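Local coordinates for type VI secretion system-associated protein TagF (Pseudomonas aeruginosa PAO1, PDB 2QNU) that is of unknown molecular function but is probably an accessory protein associated with the type VI secretion system, at residues V17-P22 with A131-V136; E27-W32 with P88-C93; W111-E116 with W184-A189. One frame throughout, in Å; residues are numbered along the deposited sequence.

Interaction 1: V17-P22 with A131-V136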
ATOM      1  N   VAL B  17      -5.222 -14.275 -31.759  1.00 40.16           N
ATOM      2  CA  VAL B  17      -6.200 -15.227 -31.203  1.00 40.48           C
ATOM      3  C   VAL B  17      -6.671 -14.695 -29.844  1.00 40.32           C
ATOM      4  O   VAL B  17      -5.875 -14.161 -29.060  1.00 39.89           O
ATOM      5  CB  VAL B  17      -5.579 -16.641 -31.058  1.00 40.57           C
ATOM      6  CG1 VAL B  17      -5.198 -17.180 -32.402  1.00 42.03           C
ATOM      7  CG2 VAL B  17      -4.359 -16.564 -30.205  1.00 40.01           C
ATOM      8  N   SER B  18      -7.972 -14.850 -29.583  1.00 41.06           N
ATOM      9  CA  SER B  18      -8.643 -14.270 -28.425  1.00 41.10           C
ATOM     10  C   SER B  18      -9.776 -15.229 -28.040  1.00 40.61           C
ATOM     11  O   SER B  18     -10.586 -15.546 -28.890  1.00 40.54           O
ATOM     12  CB  SER B  18      -9.237 -12.899 -28.845  1.00 42.03           C
ATOM     13  OG  SER B  18      -9.926 -12.211 -27.784  1.00 41.90           O
ATOM     14  N   ARG B  19      -9.797 -15.731 -26.810  1.00 40.60           N
ATOM     15  CA  ARG B  19     -10.976 -16.419 -26.278  1.00 41.61           C
ATOM     16  C   ARG B  19     -11.257 -15.988 -24.856  1.00 40.62           C
ATOM     17  O   ARG B  19     -10.331 -15.689 -24.121  1.00 38.38           O
ATOM     18  CB  ARG B  19     -10.835 -17.946 -26.235  1.00 43.50           C
ATOM     19  CG  ARG B  19     -10.041 -18.636 -27.331  1.00 48.73           C
ATOM     20  CD  ARG B  19     -10.914 -19.197 -28.469  1.00 57.48           C
ATOM     21  NE  ARG B  19     -10.637 -18.526 -29.743  1.00 61.71           N
ATOM     22  CZ  ARG B  19     -11.110 -18.912 -30.926  1.00 64.51           C
ATOM     23  NH1 ARG B  19     -11.898 -19.984 -31.038  1.00 66.68           N
ATOM     24  NH2 ARG B  19     -10.792 -18.210 -32.011  1.00 64.39           N
ATOM     25  N   GLY B  20     -12.553 -15.981 -24.488  1.00 40.78           N
ATOM     26  CA  GLY B  20     -12.987 -15.864 -23.098  1.00 41.25           C
ATOM     27  C   GLY B  20     -12.817 -14.494 -22.473  1.00 41.63           C
ATOM     28  O   GLY B  20     -13.039 -14.326 -21.273  1.00 41.72           O
ATOM     29  N   LEU B  21     -12.393 -13.520 -23.291  1.00 42.23           N
ATOM     30  CA  LEU B  21     -12.114 -12.155 -22.873  1.00 41.84           C
ATOM     31  C   LEU B  21     -13.031 -11.179 -23.625  1.00 41.88           C
ATOM     32  O   LEU B  21     -13.217 -11.294 -24.822  1.00 41.76           O
ATOM     33  CB  LEU B  21     -10.655 -11.811 -23.169  1.00 42.39           C
ATOM     34  CG  LEU B  21      -9.581 -11.953 -22.063  1.00 43.42           C
ATOM     35  CD1 LEU B  21      -9.769 -12.982 -20.992  1.00 43.27           C
ATOM     36  CD2 LEU B  21      -8.238 -12.134 -22.715  1.00 41.95           C
ATOM     37  N   PRO B  22     -13.619 -10.202 -22.915  1.00 41.98           N
ATOM     38  CA  PRO B  22     -14.468  -9.227 -23.639  1.00 41.76           C
ATOM     39  C   PRO B  22     -13.628  -8.106 -24.309  1.00 41.90           C
ATOM     40  O   PRO B  22     -12.466  -7.915 -23.967  1.00 40.94           O
ATOM     41  CB  PRO B  22     -15.357  -8.678 -22.536  1.00 42.04           C
ATOM     42  CG  PRO B  22     -14.504  -8.799 -21.256  1.00 42.11           C
ATOM     43  CD  PRO B  22     -13.541  -9.947 -21.462  1.00 41.08           C
ATOM     44  N   ALA B 131      -5.454 -27.824 -27.171  1.00 41.15           N
ATOM     45  CA  ALA B 131      -5.162 -28.208 -25.769  1.00 40.66           C
ATOM     46  C   ALA B 131      -4.874 -27.001 -24.843  1.00 40.24           C
ATOM     47  O   ALA B 131      -5.351 -26.913 -23.669  1.00 41.07           O
ATOM     48  CB  ALA B 131      -3.977 -29.190 -25.749  1.00 40.93           C
ATOM     49  N   PHE B 132      -4.099 -26.061 -25.363  1.00 37.73           N
ATOM     50  CA  PHE B 132      -3.912 -24.773 -24.681  1.00 38.00           C
ATOM     51  C   PHE B 132      -5.245 -24.072 -24.383  1.00 36.83           C
ATOM     52  O   PHE B 132      -5.498 -23.731 -23.235  1.00 34.33           O
ATOM     53  CB  PHE B 132      -3.042 -23.865 -25.519  1.00 37.27           C
ATOM     54  CG  PHE B 132      -2.931 -22.471 -24.991  1.00 35.47           C
ATOM     55  CD1 PHE B 132      -3.532 -21.418 -25.656  1.00 35.20           C
ATOM     56  CD2 PHE B 132      -2.216 -22.214 -23.836  1.00 35.56           C
ATOM     57  CE1 PHE B 132      -3.399 -20.136 -25.192  1.00 33.29           C
ATOM     58  CE2 PHE B 132      -2.114 -20.920 -23.351  1.00 35.70           C
ATOM     59  CZ  PHE B 132      -2.735 -19.889 -24.012  1.00 34.39           C
ATOM     60  N   GLU B 133      -6.097 -23.923 -25.401  1.00 37.63           N
ATOM     61  CA  GLU B 133      -7.387 -23.223 -25.239  1.00 39.80           C
ATOM     62  C   GLU B 133      -8.241 -23.911 -24.200  1.00 39.63           C
ATOM     63  O   GLU B 133      -8.779 -23.268 -23.319  1.00 40.22           O
ATOM     64  CB  GLU B 133      -8.142 -23.160 -26.553  1.00 39.95           C
ATOM     65  CG  GLU B 133      -7.455 -22.276 -27.618  1.00 42.93           C
ATOM     66  CD  GLU B 133      -8.130 -22.360 -29.010  1.00 45.15           C
ATOM     67  OE1 GLU B 133      -8.818 -23.387 -29.321  1.00 50.32           O
ATOM     68  OE2 GLU B 133      -7.915 -21.387 -29.797  1.00 54.67           O
ATOM     69  N   GLN B 134      -8.325 -25.231 -24.315  1.00 41.01           N
ATOM     70  CA  GLN B 134      -9.022 -26.102 -23.348  1.00 41.58           C
ATOM     71  C   GLN B 134      -8.492 -25.930 -21.965  1.00 40.93           C
ATOM     72  O   GLN B 134      -9.247 -25.731 -21.042  1.00 40.95           O
ATOM     73  CB  GLN B 134      -8.917 -27.571 -23.766  1.00 41.78           C
ATOM     74  CG  GLN B 134      -9.904 -27.921 -24.892  1.00 45.15           C
ATOM     75  CD  GLN B 134      -9.601 -29.251 -25.617  1.00 46.15           C
ATOM     76  OE1 GLN B 134      -8.738 -30.036 -25.188  1.00 53.65           O
ATOM     77  NE2 GLN B 134     -10.327 -29.512 -26.718  1.00 48.50           N
ATOM     78  N   ALA B 135      -7.179 -25.986 -21.807  1.00 41.77           N
ATOM     79  CA  ALA B 135      -6.571 -25.771 -20.491  1.00 41.76           C
ATOM     80  C   ALA B 135      -6.905 -24.393 -19.894  1.00 41.85           C
ATOM     81  O   ALA B 135      -7.249 -24.307 -18.726  1.00 41.80           O
ATOM     82  CB  ALA B 135      -5.046 -25.993 -20.544  1.00 41.36           C
ATOM     83  N   VAL B 136      -6.763 -23.321 -20.680  1.00 42.05           N
ATOM     84  CA  VAL B 136      -7.112 -21.992 -20.216  1.00 42.78           C
ATOM     85  C   VAL B 136      -8.599 -21.932 -19.777  1.00 44.25           C
ATOM     86  O   VAL B 136      -8.914 -21.355 -18.734  1.00 42.98           O
ATOM     87  CB  VAL B 136      -6.828 -20.895 -21.300  1.00 42.36           C
ATOM     88  CG1 VAL B 136      -7.385 -19.546 -20.855  1.00 42.29           C
ATOM     89  CG2 VAL B 136      -5.326 -20.789 -21.584  1.00 39.65           C
TER
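R19 and E133 face each other at the protein surface in a long salt bridge, with R19 NE 3.9 Å from E133 OE2. No N-H points at the carboxylate: OE2 lies 3.8 Å above the plane of the guanidinium, out toward its rim, and the two flat groups are only 15° from parallel. The attraction is therefore one of charge without a directed bond. OE2 also approaches the aliphatic part of the arginine, since R19 CD is 3.9 Å from E133 OE2. The arginine takes up this pose by folding at both chi2 (-97°) and chi3 (116°), and NE makes a weak hydrogen bond back to the carbonyl O of S18, the residue before it. E133, by contrast, reaches out from its helix with an extended chain. Long charged side chains suit this place, because they can bridge a gap whose nearest CA atoms, those of R19 and E133, are 7.8 Å apart. Both side chains also touch F6 of strand 4-7, whose backbone bonds with R19 hold strand 18-19 at one edge of the antiparallel sheet. Helix 129-137 packs beside this strand, turning F132 inward to meet F6 edge-to-face and to touch V91 of strand 89-95, while S18 touches V26 of helix 23-44.

Interaction 2: E27-W32 with P88-C93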
ATOM      1  N   GLU B  27      -9.570  -4.444 -26.520  1.00 38.90           N
ATOM      2  CA  GLU B  27      -9.291  -3.182 -27.213  1.00 39.69           C
ATOM      3  C   GLU B  27      -8.176  -2.373 -26.519  1.00 39.82           C
ATOM      4  O   GLU B  27      -7.135  -2.090 -27.156  1.00 40.64           O
ATOM      5  CB  GLU B  27     -10.568  -2.302 -27.378  1.00 40.83           C
ATOM      6  CG  GLU B  27     -11.141  -2.255 -28.817  1.00 41.72           C
ATOM      7  CD  GLU B  27     -12.263  -1.179 -29.017  1.00 43.72           C
ATOM      8  OE1 GLU B  27     -12.492  -0.358 -28.087  1.00 48.09           O
ATOM      9  OE2 GLU B  27     -12.918  -1.149 -30.106  1.00 48.42           O
ATOM     10  N   PRO B  28      -8.379  -1.963 -25.239  1.00 38.73           N
ATOM     11  CA  PRO B  28      -7.290  -1.244 -24.563  1.00 37.79           C
ATOM     12  C   PRO B  28      -6.007  -2.055 -24.296  1.00 36.13           C
ATOM     13  O   PRO B  28      -4.895  -1.517 -24.257  1.00 33.98           O
ATOM     14  CB  PRO B  28      -7.939  -0.799 -23.215  1.00 37.83           C
ATOM     15  CG  PRO B  28      -9.094  -1.742 -23.018  1.00 38.86           C
ATOM     16  CD  PRO B  28      -9.597  -2.028 -24.397  1.00 39.34           C
ATOM     17  N   TRP B  29      -6.159  -3.332 -24.013  1.00 36.61           N
ATOM     18  CA  TRP B  29      -4.988  -4.140 -23.692  1.00 37.50           C
ATOM     19  C   TRP B  29      -4.096  -4.209 -24.946  1.00 36.69           C
ATOM     20  O   TRP B  29      -2.915  -3.918 -24.861  1.00 37.41           O
ATOM     21  CB  TRP B  29      -5.400  -5.526 -23.231  1.00 37.92           C
ATOM     22  CG  TRP B  29      -4.254  -6.436 -22.981  1.00 37.41           C
ATOM     23  CD1 TRP B  29      -3.914  -7.548 -23.739  1.00 38.87           C
ATOM     24  CD2 TRP B  29      -3.301  -6.362 -21.933  1.00 33.93           C
ATOM     25  NE1 TRP B  29      -2.812  -8.130 -23.216  1.00 39.63           N
ATOM     26  CE2 TRP B  29      -2.402  -7.424 -22.112  1.00 37.96           C
ATOM     27  CE3 TRP B  29      -3.078  -5.463 -20.887  1.00 39.09           C
ATOM     28  CZ2 TRP B  29      -1.304  -7.644 -21.255  1.00 38.32           C
ATOM     29  CZ3 TRP B  29      -2.009  -5.680 -20.024  1.00 39.02           C
ATOM     30  CH2 TRP B  29      -1.135  -6.774 -20.204  1.00 38.80           C
ATOM     31  N   ASP B  30      -4.696  -4.530 -26.082  1.00 36.33           N
ATOM     32  CA  ASP B  30      -4.032  -4.500 -27.390  1.00 37.43           C
ATOM     33  C   ASP B  30      -3.349  -3.162 -27.728  1.00 38.35           C
ATOM     34  O   ASP B  30      -2.208  -3.151 -28.128  1.00 37.59           O
ATOM     35  CB  ASP B  30      -5.034  -4.812 -28.499  1.00 36.99           C
ATOM     36  CG  ASP B  30      -4.413  -4.752 -29.912  1.00 38.74           C
ATOM     37  OD1 ASP B  30      -3.825  -5.799 -30.397  1.00 43.25           O
ATOM     38  OD2 ASP B  30      -4.526  -3.698 -30.567  1.00 37.98           O
ATOM     39  N   ALA B  31      -4.064  -2.041 -27.520  1.00 38.66           N
ATOM     40  CA  ALA B  31      -3.543  -0.720 -27.861  1.00 37.59           C
ATOM     41  C   ALA B  31      -2.376  -0.408 -26.957  1.00 37.69           C
ATOM     42  O   ALA B  31      -1.373   0.177 -27.366  1.00 37.21           O
ATOM     43  CB  ALA B  31      -4.630   0.294 -27.716  1.00 38.73           C
ATOM     44  N   TRP B  32      -2.481  -0.822 -25.707  1.00 36.62           N
ATOM     45  CA  TRP B  32      -1.398  -0.567 -24.790  1.00 36.32           C
ATOM     46  C   TRP B  32      -0.180  -1.430 -25.177  1.00 35.80           C
ATOM     47  O   TRP B  32       0.920  -0.934 -25.138  1.00 35.45           O
ATOM     48  CB  TRP B  32      -1.790  -0.776 -23.290  1.00 36.43           C
ATOM     49  CG  TRP B  32      -0.579  -0.705 -22.338  1.00 33.99           C
ATOM     50  CD1 TRP B  32       0.093   0.404 -21.919  1.00 32.58           C
ATOM     51  CD2 TRP B  32       0.141  -1.828 -21.821  1.00 32.11           C
ATOM     52  NE1 TRP B  32       1.171   0.056 -21.142  1.00 32.38           N
ATOM     53  CE2 TRP B  32       1.220  -1.324 -21.075  1.00 34.33           C
ATOM     54  CE3 TRP B  32      -0.011  -3.207 -21.961  1.00 33.14           C
ATOM     55  CZ2 TRP B  32       2.114  -2.155 -20.410  1.00 36.64           C
ATOM     56  CZ3 TRP B  32       0.875  -4.055 -21.297  1.00 35.25           C
ATOM     57  CH2 TRP B  32       1.930  -3.535 -20.540  1.00 37.37           C
ATOM     58  N   PRO B  88       3.102 -10.303 -27.861  1.00 36.34           N
ATOM     59  CA  PRO B  88       2.968 -11.117 -26.651  1.00 35.55           C
ATOM     60  C   PRO B  88       1.728 -11.990 -26.607  1.00 33.54           C
ATOM     61  O   PRO B  88       0.777 -11.771 -27.315  1.00 31.56           O
ATOM     62  CB  PRO B  88       2.906 -10.072 -25.536  1.00 35.21           C
ATOM     63  CG  PRO B  88       3.663  -8.967 -26.031  1.00 36.61           C
ATOM     64  CD  PRO B  88       3.357  -8.896 -27.524  1.00 36.04           C
ATOM     65  N   LEU B  89       1.775 -12.984 -25.751  1.00 34.73           N
ATOM     66  CA  LEU B  89       0.596 -13.833 -25.468  1.00 34.67           C
ATOM     67  C   LEU B  89       0.261 -13.617 -24.007  1.00 34.31           C
ATOM     68  O   LEU B  89       1.112 -13.705 -23.122  1.00 34.77           O
ATOM     69  CB  LEU B  89       0.940 -15.301 -25.681  1.00 34.75           C
ATOM     70  CG  LEU B  89      -0.143 -16.368 -25.351  1.00 34.01           C
ATOM     71  CD1 LEU B  89      -1.319 -16.214 -26.264  1.00 34.02           C
ATOM     72  CD2 LEU B  89       0.464 -17.714 -25.561  1.00 36.41           C
ATOM     73  N   THR B  90      -0.994 -13.351 -23.750  1.00 35.12           N
ATOM     74  CA  THR B  90      -1.424 -13.054 -22.414  1.00 35.34           C
ATOM     75  C   THR B  90      -2.505 -14.017 -22.047  1.00 34.03           C
ATOM     76  O   THR B  90      -3.374 -14.240 -22.843  1.00 33.55           O
ATOM     77  CB  THR B  90      -2.014 -11.587 -22.354  1.00 35.25           C
ATOM     78  OG1 THR B  90      -1.057 -10.686 -22.875  1.00 39.60           O
ATOM     79  CG2 THR B  90      -2.350 -11.181 -20.940  1.00 36.20           C
ATOM     80  N   VAL B  91      -2.424 -14.565 -20.843  1.00 35.21           N
ATOM     81  CA  VAL B  91      -3.574 -15.195 -20.178  1.00 35.97           C
ATOM     82  C   VAL B  91      -4.037 -14.240 -19.046  1.00 36.44           C
ATOM     83  O   VAL B  91      -3.223 -13.792 -18.209  1.00 35.02           O
ATOM     84  CB  VAL B  91      -3.175 -16.546 -19.613  1.00 37.78           C
ATOM     85  CG1 VAL B  91      -4.296 -17.163 -18.735  1.00 37.96           C
ATOM     86  CG2 VAL B  91      -2.758 -17.478 -20.771  1.00 38.28           C
ATOM     87  N   ALA B  92      -5.333 -13.925 -19.054  1.00 35.88           N
ATOM     88  CA  ALA B  92      -5.916 -12.903 -18.154  1.00 36.01           C
ATOM     89  C   ALA B  92      -7.226 -13.366 -17.535  1.00 36.73           C
ATOM     90  O   ALA B  92      -8.069 -13.956 -18.204  1.00 34.33           O
ATOM     91  CB  ALA B  92      -6.161 -11.642 -18.909  1.00 36.19           C
ATOM     92  N   CYS B  93      -7.358 -13.107 -16.239  1.00 39.05           N
ATOM     93  CA  CYS B  93      -8.625 -13.260 -15.552  1.00 40.69           C
ATOM     94  C   CYS B  93      -9.184 -11.887 -15.138  1.00 39.92           C
ATOM     95  O   CYS B  93      -8.560 -11.132 -14.399  1.00 40.34           O
ATOM     96  CB  CYS B  93      -8.413 -14.125 -14.335  1.00 40.25           C
ATOM     97  SG  CYS B  93      -9.886 -14.352 -13.481  1.00 44.15           S
TER
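The indole of W29 presents its N-H edge to the hydroxyl of T90, and this pairing carries the whole contact. NE1 donates to T90 OG1 over 3.1 Å, with an N-H...O angle of 140°, so the bond is bent, although the oxygen stays within 12° of the ring plane. The side chains meet at a slant, and the methyl of T90 lies against the benzo part of the same edge: T90 CG2 is 3.7 Å from W29 CZ2. Each side chain is turned to suit. W29 carries CG anti to its backbone N (chi1 176°), sending the ring out from helix 23-44 toward the sheet, whereas T90 places OG1 beside its own backbone N and CG2 on the far side from that N. A threonine thus offers both an acceptor for the indole N-H and a methyl for the neighbouring carbons. The indole is further held by aromatic neighbours: W32, one helical turn on, lays CE3 3.7 Å above one face of the W29 ring, F25 stacks on it, and F60 of strand 58-62 meets it as well. T90 itself is fixed by backbone hydrogen bonding to Y7 of strand 4-7 and touches V76 of strand 71-77. Both residues are buried between helix and sheet, where a tryptophan N-H left without an acceptor would be costly. The threonine hydroxyl pays that cost, adding one directional bond to a largely aromatic and apolar surrounding and probably helping to set which edge of the indole faces the strand.

Interaction 3: W111-E116 with W184-A189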
ATOM      1  N   TRP B 111      -1.437 -20.200  -8.685  1.00 38.29           N
ATOM      2  CA  TRP B 111      -2.229 -19.885  -9.891  1.00 38.79           C
ATOM      3  C   TRP B 111      -1.310 -19.338 -11.018  1.00 38.66           C
ATOM      4  O   TRP B 111      -1.366 -19.739 -12.167  1.00 37.98           O
ATOM      5  CB  TRP B 111      -3.311 -18.847  -9.545  1.00 39.16           C
ATOM      6  CG  TRP B 111      -4.272 -18.613 -10.650  1.00 39.76           C
ATOM      7  CD1 TRP B 111      -5.326 -19.428 -11.036  1.00 40.31           C
ATOM      8  CD2 TRP B 111      -4.243 -17.523 -11.575  1.00 39.15           C
ATOM      9  NE1 TRP B 111      -5.956 -18.876 -12.116  1.00 39.26           N
ATOM     10  CE2 TRP B 111      -5.319 -17.704 -12.461  1.00 38.80           C
ATOM     11  CE3 TRP B 111      -3.419 -16.389 -11.720  1.00 39.44           C
ATOM     12  CZ2 TRP B 111      -5.575 -16.816 -13.496  1.00 39.83           C
ATOM     13  CZ3 TRP B 111      -3.684 -15.490 -12.734  1.00 38.84           C
ATOM     14  CH2 TRP B 111      -4.753 -15.707 -13.609  1.00 40.91           C
ATOM     15  N   PHE B 112      -0.470 -18.398 -10.637  1.00 38.63           N
ATOM     16  CA  PHE B 112       0.480 -17.765 -11.560  1.00 38.33           C
ATOM     17  C   PHE B 112       1.519 -18.766 -12.214  1.00 38.15           C
ATOM     18  O   PHE B 112       1.854 -18.705 -13.419  1.00 36.41           O
ATOM     19  CB  PHE B 112       1.165 -16.624 -10.807  1.00 38.03           C
ATOM     20  CG  PHE B 112       0.216 -15.465 -10.485  1.00 36.42           C
ATOM     21  CD1 PHE B 112      -0.144 -14.566 -11.467  1.00 38.11           C
ATOM     22  CD2 PHE B 112      -0.331 -15.310  -9.212  1.00 38.93           C
ATOM     23  CE1 PHE B 112      -1.073 -13.504 -11.211  1.00 39.96           C
ATOM     24  CE2 PHE B 112      -1.272 -14.266  -8.926  1.00 38.60           C
ATOM     25  CZ  PHE B 112      -1.619 -13.363  -9.920  1.00 39.47           C
ATOM     26  N   GLU B 113       2.024 -19.651 -11.380  1.00 38.00           N
ATOM     27  CA  GLU B 113       2.908 -20.727 -11.837  1.00 38.42           C
ATOM     28  C   GLU B 113       2.175 -21.652 -12.822  1.00 37.32           C
ATOM     29  O   GLU B 113       2.710 -21.970 -13.895  1.00 36.74           O
ATOM     30  CB  GLU B 113       3.423 -21.476 -10.625  1.00 38.48           C
ATOM     31  CG  GLU B 113       4.456 -20.660  -9.894  1.00 40.30           C
ATOM     32  CD  GLU B 113       4.880 -21.228  -8.551  1.00 40.51           C
ATOM     33  OE1 GLU B 113       4.332 -22.238  -8.107  1.00 47.93           O
ATOM     34  OE2 GLU B 113       5.749 -20.631  -7.919  1.00 44.67           O
ATOM     35  N   GLN B 114       0.926 -21.992 -12.514  1.00 37.27           N
ATOM     36  CA  GLN B 114       0.110 -22.763 -13.447  1.00 37.81           C
ATOM     37  C   GLN B 114      -0.110 -21.999 -14.733  1.00 36.06           C
ATOM     38  O   GLN B 114      -0.086 -22.581 -15.788  1.00 35.59           O
ATOM     39  CB  GLN B 114      -1.291 -23.107 -12.906  1.00 37.76           C
ATOM     40  CG  GLN B 114      -1.303 -23.795 -11.565  1.00 41.41           C
ATOM     41  CD  GLN B 114      -2.739 -24.109 -11.029  1.00 44.81           C
ATOM     42  OE1 GLN B 114      -3.665 -24.422 -11.811  1.00 52.27           O
ATOM     43  NE2 GLN B 114      -2.901 -24.060  -9.681  1.00 51.67           N
ATOM     44  N   VAL B 115      -0.395 -20.698 -14.663  1.00 35.26           N
ATOM     45  CA  VAL B 115      -0.601 -19.948 -15.870  1.00 34.98           C
ATOM     46  C   VAL B 115       0.695 -19.904 -16.667  1.00 35.19           C
ATOM     47  O   VAL B 115       0.662 -20.047 -17.880  1.00 35.78           O
ATOM     48  CB  VAL B 115      -1.101 -18.488 -15.627  1.00 34.17           C
ATOM     49  CG1 VAL B 115      -1.018 -17.720 -16.912  1.00 33.45           C
ATOM     50  CG2 VAL B 115      -2.526 -18.507 -15.112  1.00 35.16           C
ATOM     51  N   GLU B 116       1.814 -19.643 -15.999  1.00 35.88           N
ATOM     52  CA  GLU B 116       3.139 -19.629 -16.698  1.00 36.68           C
ATOM     53  C   GLU B 116       3.425 -20.958 -17.390  1.00 36.59           C
ATOM     54  O   GLU B 116       3.911 -20.991 -18.520  1.00 36.70           O
ATOM     55  CB  GLU B 116       4.274 -19.342 -15.729  1.00 37.36           C
ATOM     56  CG  GLU B 116       4.307 -17.882 -15.190  1.00 37.50           C
ATOM     57  CD  GLU B 116       5.444 -17.683 -14.212  1.00 41.07           C
ATOM     58  OE1 GLU B 116       5.985 -18.720 -13.748  1.00 46.83           O
ATOM     59  OE2 GLU B 116       5.834 -16.504 -13.896  1.00 44.80           O
ATOM     60  N   TRP B 184       5.334  -8.530 -11.631  1.00 35.04           N
ATOM     61  CA  TRP B 184       6.360  -9.242 -10.871  1.00 33.96           C
ATOM     62  C   TRP B 184       6.645 -10.600 -11.507  1.00 35.45           C
ATOM     63  O   TRP B 184       5.916 -11.040 -12.383  1.00 36.24           O
ATOM     64  CB  TRP B 184       5.989  -9.406  -9.416  1.00 34.00           C
ATOM     65  CG  TRP B 184       4.873 -10.382  -9.140  1.00 31.73           C
ATOM     66  CD1 TRP B 184       5.011 -11.624  -8.680  1.00 33.50           C
ATOM     67  CD2 TRP B 184       3.461 -10.149  -9.283  1.00 30.44           C
ATOM     68  NE1 TRP B 184       3.762 -12.235  -8.538  1.00 32.50           N
ATOM     69  CE2 TRP B 184       2.805 -11.331  -8.924  1.00 31.69           C
ATOM     70  CE3 TRP B 184       2.687  -9.056  -9.705  1.00 35.47           C
ATOM     71  CZ2 TRP B 184       1.455 -11.445  -8.959  1.00 33.76           C
ATOM     72  CZ3 TRP B 184       1.334  -9.184  -9.735  1.00 33.79           C
ATOM     73  CH2 TRP B 184       0.725 -10.366  -9.380  1.00 34.57           C
ATOM     74  N   GLY B 185       7.702 -11.255 -11.040  1.00 36.29           N
ATOM     75  CA  GLY B 185       7.979 -12.601 -11.469  1.00 37.07           C
ATOM     76  C   GLY B 185       9.401 -13.038 -11.241  1.00 37.48           C
ATOM     77  O   GLY B 185      10.123 -12.417 -10.460  1.00 36.10           O
ATOM     78  N   ARG B 186       9.772 -14.143 -11.909  1.00 36.99           N
ATOM     79  CA  ARG B 186      11.089 -14.810 -11.683  1.00 38.32           C
ATOM     80  C   ARG B 186      12.239 -14.086 -12.369  1.00 37.45           C
ATOM     81  O   ARG B 186      13.397 -14.277 -12.016  1.00 37.67           O
ATOM     82  CB  ARG B 186      11.084 -16.252 -12.174  1.00 38.26           C
ATOM     83  CG  ARG B 186      10.035 -17.105 -11.569  1.00 40.13           C
ATOM     84  CD  ARG B 186      10.085 -18.606 -12.064  1.00 42.78           C
ATOM     85  NE  ARG B 186       9.602 -19.442 -10.977  1.00 47.13           N
ATOM     86  CZ  ARG B 186       8.468 -20.115 -10.981  1.00 49.71           C
ATOM     87  NH1 ARG B 186       7.673 -20.190 -12.048  1.00 55.86           N
ATOM     88  NH2 ARG B 186       8.166 -20.784  -9.922  1.00 50.86           N
ATOM     89  N   GLY B 187      11.936 -13.201 -13.299  1.00 38.16           N
ATOM     90  CA  GLY B 187      13.021 -12.509 -14.004  1.00 38.66           C
ATOM     91  C   GLY B 187      13.635 -13.330 -15.125  1.00 37.85           C
ATOM     92  O   GLY B 187      12.996 -14.220 -15.668  1.00 37.63           O
ATOM     93  N   SER B 188      14.865 -12.995 -15.482  1.00 38.20           N
ATOM     94  CA  SER B 188      15.608 -13.634 -16.561  1.00 39.05           C
ATOM     95  C   SER B 188      17.091 -13.494 -16.202  1.00 40.36           C
ATOM     96  O   SER B 188      17.444 -12.815 -15.214  1.00 39.84           O
ATOM     97  CB  SER B 188      15.360 -12.912 -17.889  1.00 39.78           C
ATOM     98  OG  SER B 188      15.893 -11.571 -17.811  1.00 37.21           O
ATOM     99  N   ALA B 189      17.969 -14.120 -16.977  1.00 39.88           N
ATOM    100  CA  ALA B 189      19.375 -13.816 -16.848  1.00 40.35           C
ATOM    101  C   ALA B 189      19.664 -12.282 -16.737  1.00 39.78           C
ATOM    102  O   ALA B 189      20.584 -11.882 -16.045  1.00 38.59           O
ATOM    103  CB  ALA B 189      20.120 -14.379 -18.046  1.00 40.75           C
TER
HETATM  104  O   HOH W   1       8.118 -15.124 -14.225  1.00 31.55           O
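R186 reaches back across to helix 110-121 to meet two of its glutamates. From CB the chain runs out through CG with CD straight ahead, carrying the charge away from its backbone, and a bend at chi3 then turns the guanidinium to the two carboxylates. At the tip the two terminal nitrogens divide the work. R186 NH1 forms a salt bridge with E116 OE1 at 2.8 Å and also lies 3.9 Å from E113 CG; R186 NH2 pairs with E113 OE2 at 3.1 Å. Both oxygens approach the guanidinium obliquely; the E113 carboxylate is turned 19° from its plane, that of E116 54°. The glutamates, three residues apart and hence on one side of the helix, form a salt-bridge network with the arginine that ties the helix to the 184-189 segment, which continues from strand 180-185 of the antiparallel sheet. E116 has a second charged partner, as its OE2 binds R59 of strand 58-62, and the two arginines gather round this buried carboxylate. A water bridges the same E116 OE2, to which it donates over 2.7 Å, and the backbone N of R186. G185 suits its place because at its backbone angles a CB would collide with the carbonyl O of W184. Deeper in, W184 turns its edge onto the face of F112, with ring planes at 67° and W184 CZ2 3.7 Å from F112 CZ. The opposite face of F112 is taken by W111, whose CE3 sits 3.6 Å above the ring centre, while W184 also packs on R168 of the second subunit.

From the N terminus, strand 18-19 is followed, after a short turn, by helix 23-44. Interaction 2 closes the first loop, joining that helix to strand 89-95, and it lies nested inside the larger loop that interaction 1 closes when helix 129-137 returns to the 17-22 edge. Helix 110-121 begins within that larger loop but finds its partner only at 184-189, so interaction 3 crosses interaction 1 and follows interaction 2 in series. All three reach the same antiparallel sheet. V91, next to T90 on the strand, touches V136 of interaction 1 and V115 of interaction 3, while L21 packs on the backbone of A92. Interactions 1 and 3 do not touch each other.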